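Local coordinates for pseudoaglycone deacetylase Dbv21 (Actinoplanes teichomyceticus, PDB 3DFI), which probably removes an acetyl group from a glycopeptide antibiotic pseudoaglycone, as a zinc-binding hydrolase of the PIG-L de-N-acetylase family, at residues Arg76-Ala81 and Lys224-Gln229; Ala61-Ser66 and Gln229-Asp234. All blocks are in the same frame, centred on the assembly; numbering follows the deposited sequence.

Contact 1: residues Arg76-Ala81 and Lys224-Gln229; sequences RNEDIA and KHYATQ
Glu-78 reaches from helix 71-86 across to the turn that leads into helix 227-233. Glu-78 CB lies 4.0 Å from CD1 of the Tyr-226 ring and also against the carbonyl O of His-225. Glu-78 CG comes within 3.2 Å of that His-225 O. Beyond CG the chain is extended (chi2 -177°), which carries CD on toward the backbone at Ala-227. There Glu-78 OE2 accepts from Thr-228 N at 2.9 Å, on the syn side of the carboxylate and 20° out of its plane, while Glu-78 OE1 turns to Tyr-226 CA, 3.5 Å away. A carboxylate at the start of helix 227-233 would probably be favoured by the helix dipole. Asp-79 and Tyr-226 run side by side, and Tyr-226 OH donates to Asp-79 OD1 at 2.6 Å, on the anti side; His-92 holds the other oxygen, OD2. Ala-81 CB sits over one face of the His-225 imidazole, a CH-pi contact 3.6 Å from the ring centroid. Tyr-226 centres an inverse gamma turn, and its side chain is about 8 Å from those of the zinc ligands His-16 and Asp-19. Helix 71-86 lies between this turn and strand 89-92; Leu-17 packs on Asp-79 and Asp-18 on Tyr-226.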
# COMPACT_ATOMS: atom_id res chain seq x y z
N ARG A 76 7.79 9.00 -7.37
CA ARG A 76 6.51 9.11 -8.08
C ARG A 76 6.64 8.49 -9.48
O ARG A 76 5.71 7.82 -9.95
CB ARG A 76 6.03 10.55 -8.16
CG ARG A 76 5.43 11.07 -6.85
CD ARG A 76 4.74 12.42 -7.05
NE ARG A 76 5.64 13.45 -7.60
CZ ARG A 76 6.41 14.24 -6.85
NH1 ARG A 76 6.44 14.11 -5.52
NH2 ARG A 76 7.14 15.17 -7.43
N ASN A 77 7.79 8.68 -10.11
CA ASN A 77 8.08 8.05 -11.41
C ASN A 77 8.17 6.54 -11.31
O ASN A 77 7.72 5.82 -12.21
CB ASN A 77 9.36 8.62 -12.04
CG ASN A 77 9.17 10.03 -12.62
OD1 ASN A 77 8.14 10.34 -13.23
ND2 ASN A 77 10.19 10.86 -12.46
N GLU A 78 8.79 6.05 -10.24
CA GLU A 78 8.82 4.61 -9.98
C GLU A 78 7.40 4.03 -9.85
O GLU A 78 7.08 2.97 -10.41
CB GLU A 78 9.62 4.31 -8.72
CG GLU A 78 11.15 4.58 -8.85
CD GLU A 78 11.90 4.19 -7.58
OE1 GLU A 78 11.26 4.08 -6.49
OE2 GLU A 78 13.13 3.97 -7.67
N ASP A 79 6.56 4.73 -9.08
CA ASP A 79 5.18 4.33 -8.84
C ASP A 79 4.39 4.28 -10.16
O ASP A 79 3.67 3.32 -10.41
CB ASP A 79 4.53 5.29 -7.83
CG ASP A 79 3.15 4.85 -7.39
OD1 ASP A 79 3.01 3.73 -6.83
OD2 ASP A 79 2.20 5.63 -7.58
N ILE A 80 4.55 5.29 -11.02
CA ILE A 80 3.88 5.30 -12.33
C ILE A 80 4.28 4.09 -13.20
O ILE A 80 3.41 3.38 -13.73
CB ILE A 80 4.10 6.66 -13.04
CG1 ILE A 80 3.38 7.77 -12.27
CG2 ILE A 80 3.71 6.61 -14.54
CD1 ILE A 80 3.88 9.22 -12.57
N ALA A 81 5.59 3.83 -13.31
CA ALA A 81 6.11 2.67 -14.06
C ALA A 81 5.53 1.35 -13.56
O ALA A 81 5.02 0.53 -14.35
CB ALA A 81 7.65 2.64 -14.00
N LYS A 224 9.94 -4.48 -9.28
CA LYS A 224 11.28 -4.10 -9.75
C LYS A 224 11.39 -2.60 -10.02
O LYS A 224 12.48 -2.04 -9.92
CB LYS A 224 11.65 -4.88 -11.01
CG LYS A 224 11.79 -6.38 -10.78
CD LYS A 224 12.09 -7.11 -12.07
CE LYS A 224 12.01 -8.62 -11.87
NZ LYS A 224 12.50 -9.37 -13.06
N HIS A 225 10.26 -1.95 -10.34
CA HIS A 225 10.30 -0.53 -10.64
C HIS A 225 10.61 0.37 -9.45
O HIS A 225 11.20 1.43 -9.62
CB HIS A 225 9.05 -0.07 -11.38
CG HIS A 225 9.10 -0.40 -12.84
ND1 HIS A 225 10.03 0.16 -13.69
CD2 HIS A 225 8.36 -1.25 -13.59
CE1 HIS A 225 9.86 -0.32 -14.91
NE2 HIS A 225 8.86 -1.18 -14.88
N TYR A 226 10.29 -0.08 -8.24
CA TYR A 226 10.60 0.70 -7.03
C TYR A 226 12.04 0.43 -6.57
O TYR A 226 12.26 -0.06 -5.46
CB TYR A 226 9.65 0.34 -5.90
CG TYR A 226 8.21 0.62 -6.19
CD1 TYR A 226 7.70 1.92 -6.10
CD2 TYR A 226 7.33 -0.42 -6.51
CE1 TYR A 226 6.33 2.19 -6.36
CE2 TYR A 226 5.96 -0.16 -6.75
CZ TYR A 226 5.46 1.14 -6.67
OH TYR A 226 4.11 1.40 -6.91
N ALA A 227 13.00 0.83 -7.40
CA ALA A 227 14.39 0.41 -7.26
C ALA A 227 15.01 1.07 -6.05
O ALA A 227 15.95 0.57 -5.44
CB ALA A 227 15.15 0.82 -8.49
N THR A 228 14.52 2.27 -5.77
CA THR A 228 14.92 3.05 -4.62
C THR A 228 14.67 2.26 -3.31
O THR A 228 15.59 2.07 -2.51
CB THR A 228 14.16 4.41 -4.69
OG1 THR A 228 14.93 5.47 -4.12
CG2 THR A 228 12.79 4.34 -4.14
N GLN A 229 13.44 1.76 -3.14
CA GLN A 229 13.01 0.99 -1.98
C GLN A 229 13.58 -0.42 -1.99
O GLN A 229 14.05 -0.92 -0.95
CB GLN A 229 11.47 0.93 -1.91
CG GLN A 229 10.78 2.30 -1.81
CD GLN A 229 11.49 3.26 -0.87
OE1 GLN A 229 12.17 4.20 -1.32
NE2 GLN A 229 11.37 3.03 0.43

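Contact 2: residues Ala61-Ser66 and Gln229-Asp234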
# COMPACT_ATOMS: atom_id res chain seq x y z
N ALA A 61 20.80 8.78 0.25
CA ALA A 61 22.05 8.05 -0.01
C ALA A 61 21.87 6.53 0.03
O ALA A 61 22.45 5.83 -0.80
CB ALA A 61 23.16 8.50 0.95
N ARG A 62 21.08 6.04 0.99
CA ARG A 62 20.73 4.62 1.09
C ARG A 62 19.89 4.09 -0.08
O ARG A 62 19.91 2.88 -0.37
CB ARG A 62 19.99 4.33 2.41
CG ARG A 62 20.57 3.12 3.18
CD ARG A 62 19.77 2.71 4.42
NE ARG A 62 18.88 3.77 4.94
CZ ARG A 62 18.75 4.09 6.23
NH1 ARG A 62 19.47 3.46 7.16
NH2 ARG A 62 17.92 5.06 6.60
N TRP A 63 19.13 4.98 -0.71
CA TRP A 63 18.37 4.60 -1.90
C TRP A 63 19.23 4.72 -3.18
O TRP A 63 18.80 4.32 -4.26
CB TRP A 63 17.13 5.47 -2.03
CG TRP A 63 16.16 5.28 -0.90
CD1 TRP A 63 16.04 4.19 -0.08
CD2 TRP A 63 15.15 6.21 -0.49
NE1 TRP A 63 15.03 4.40 0.83
CE2 TRP A 63 14.46 5.62 0.59
CE3 TRP A 63 14.76 7.47 -0.94
CZ2 TRP A 63 13.42 6.26 1.24
CZ3 TRP A 63 13.70 8.10 -0.29
CH2 TRP A 63 13.06 7.50 0.79
N GLY A 64 20.43 5.26 -3.05
CA GLY A 64 21.34 5.39 -4.18
C GLY A 64 21.21 6.70 -4.95
O GLY A 64 21.68 6.80 -6.09
N LEU A 65 20.58 7.69 -4.30
CA LEU A 65 20.33 9.02 -4.89
C LEU A 65 21.40 10.03 -4.47
O LEU A 65 21.92 9.96 -3.36
CB LEU A 65 18.93 9.54 -4.49
CG LEU A 65 17.72 8.65 -4.77
CD1 LEU A 65 16.44 9.29 -4.27
CD2 LEU A 65 17.60 8.32 -6.26
N SER A 66 21.73 10.95 -5.37
CA SER A 66 22.78 11.98 -5.15
C SER A 66 22.11 13.27 -4.60
O SER A 66 20.91 13.45 -4.81
CB SER A 66 23.51 12.25 -6.44
N GLN A 229 13.44 1.76 -3.14
CA GLN A 229 13.01 0.99 -1.98
C GLN A 229 13.58 -0.42 -1.99
O GLN A 229 14.05 -0.92 -0.95
CB GLN A 229 11.47 0.93 -1.91
CG GLN A 229 10.78 2.30 -1.81
CD GLN A 229 11.49 3.26 -0.87
OE1 GLN A 229 12.17 4.20 -1.32
NE2 GLN A 229 11.37 3.03 0.43
N LEU A 230 13.57 -1.07 -3.15
CA LEU A 230 14.21 -2.39 -3.26
C LEU A 230 15.71 -2.39 -3.05
O LEU A 230 16.31 -3.45 -2.82
CB LEU A 230 13.81 -3.14 -4.53
CG LEU A 230 12.49 -3.93 -4.33
CD1 LEU A 230 11.31 -3.06 -3.86
CD2 LEU A 230 12.10 -4.70 -5.58
N SER A 231 16.34 -1.21 -3.08
CA SER A 231 17.77 -1.20 -2.75
C SER A 231 18.00 -1.56 -1.26
O SER A 231 19.10 -1.97 -0.88
CB SER A 231 18.49 0.08 -3.21
OG SER A 231 18.24 1.16 -2.34
N VAL A 232 16.94 -1.41 -0.44
CA VAL A 232 16.93 -1.89 0.96
C VAL A 232 16.17 -3.22 1.09
O VAL A 232 16.68 -4.17 1.66
CB VAL A 232 16.30 -0.82 1.93
CG1 VAL A 232 16.26 -1.36 3.39
CG2 VAL A 232 17.09 0.48 1.90
N LEU A 233 14.95 -3.27 0.57
CA LEU A 233 14.07 -4.44 0.73
C LEU A 233 14.58 -5.68 -0.02
O LEU A 233 14.29 -6.81 0.38
CB LEU A 233 12.63 -4.10 0.33
CG LEU A 233 11.91 -3.06 1.19
CD1 LEU A 233 10.51 -2.72 0.61
CD2 LEU A 233 11.80 -3.51 2.67
N ASP A 234 15.32 -5.46 -1.10
CA ASP A 234 15.96 -6.54 -1.86
C ASP A 234 17.47 -6.30 -1.97
O ASP A 234 18.12 -6.56 -2.99
CB ASP A 234 15.30 -6.73 -3.25
CG ASP A 234 15.72 -8.04 -3.94
OD1 ASP A 234 16.04 -8.05 -5.13
OD2 ASP A 234 15.74 -9.15 -3.19
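Over one face of the Trp-63 indole sits the amide oxygen of Gln-229, OE1 standing 3.3 Å above the ring plane. It is offset toward the rim, with Trp-63 CE2 as its nearest atom and CZ2 next. The amide does not lie flat on the indole: the two planes are 75° apart, and Gln-229 NE2 stays farther off, 3.9 Å from both NE1 and CZ2 of Trp-63. A bend in the Gln-229 chain (chi2 -41°) brings CD back toward the tryptophan, although Gln-229 leaves its helix pointing away from 61-66. At the indole edge, near the ring plane, are Ser-231 OG and Val-232 CG2; the Val-232 CG2 methyl approaches Trp-63 CD1 at 4.3 Å and lies equally far from CD of Arg-62.

This is where helix 54-63 ends. Gly-64 takes positive phi and closes a Schellman motif, its N bonded back to Ala-61 O, and the chain turns off toward Leu-65. Helix 227-233 brings its own last turns alongside, so two short helices meet near their carboxyl-terminal ends, at the surface of the single alpha-beta domain.

Ser-231 OG hydrogen-bonds Thr-228 O, one turn back in its own helix. The carbonyl O of Arg-62, 3.1 Å from Ser-231 OG, is a second acceptor within reach of the same proton. With chi1 at 78°, Ser-231 OG lies between the backbone N and the carbonyl carbon, from where it also meets Trp-63 CA at 3.5 Å. Arg-62 adds a cation-pi contact with Phe-59 within its own helix. Arg-75 of helix 71-86 packs against both Trp-63 and Gln-229, and Asp-18, next to the zinc ligand Asp-19, touches Gln-229.

Both contacts use helix 227-233 and share Gln-229; they lie about 11 Å apart, centre to centre. Contact 1 takes the start of that helix and the turn before it, joining them to helix 71-86; contact 2 takes the later part of that helix, to its end, and the end of helix 54-63, which comes just before helix 71-86 in the chain. The first is partly buried and relies on two carboxylates that accept from a backbone N-H and a tyrosine hydroxyl. The second lies at the surface, its centre about 18 Å from the chain centre, and depends on an indole face, a methyl group and a shared serine hydroxyl. They touch where Thr-228 OG1 packs 3.0 Å from Trp-63 CB.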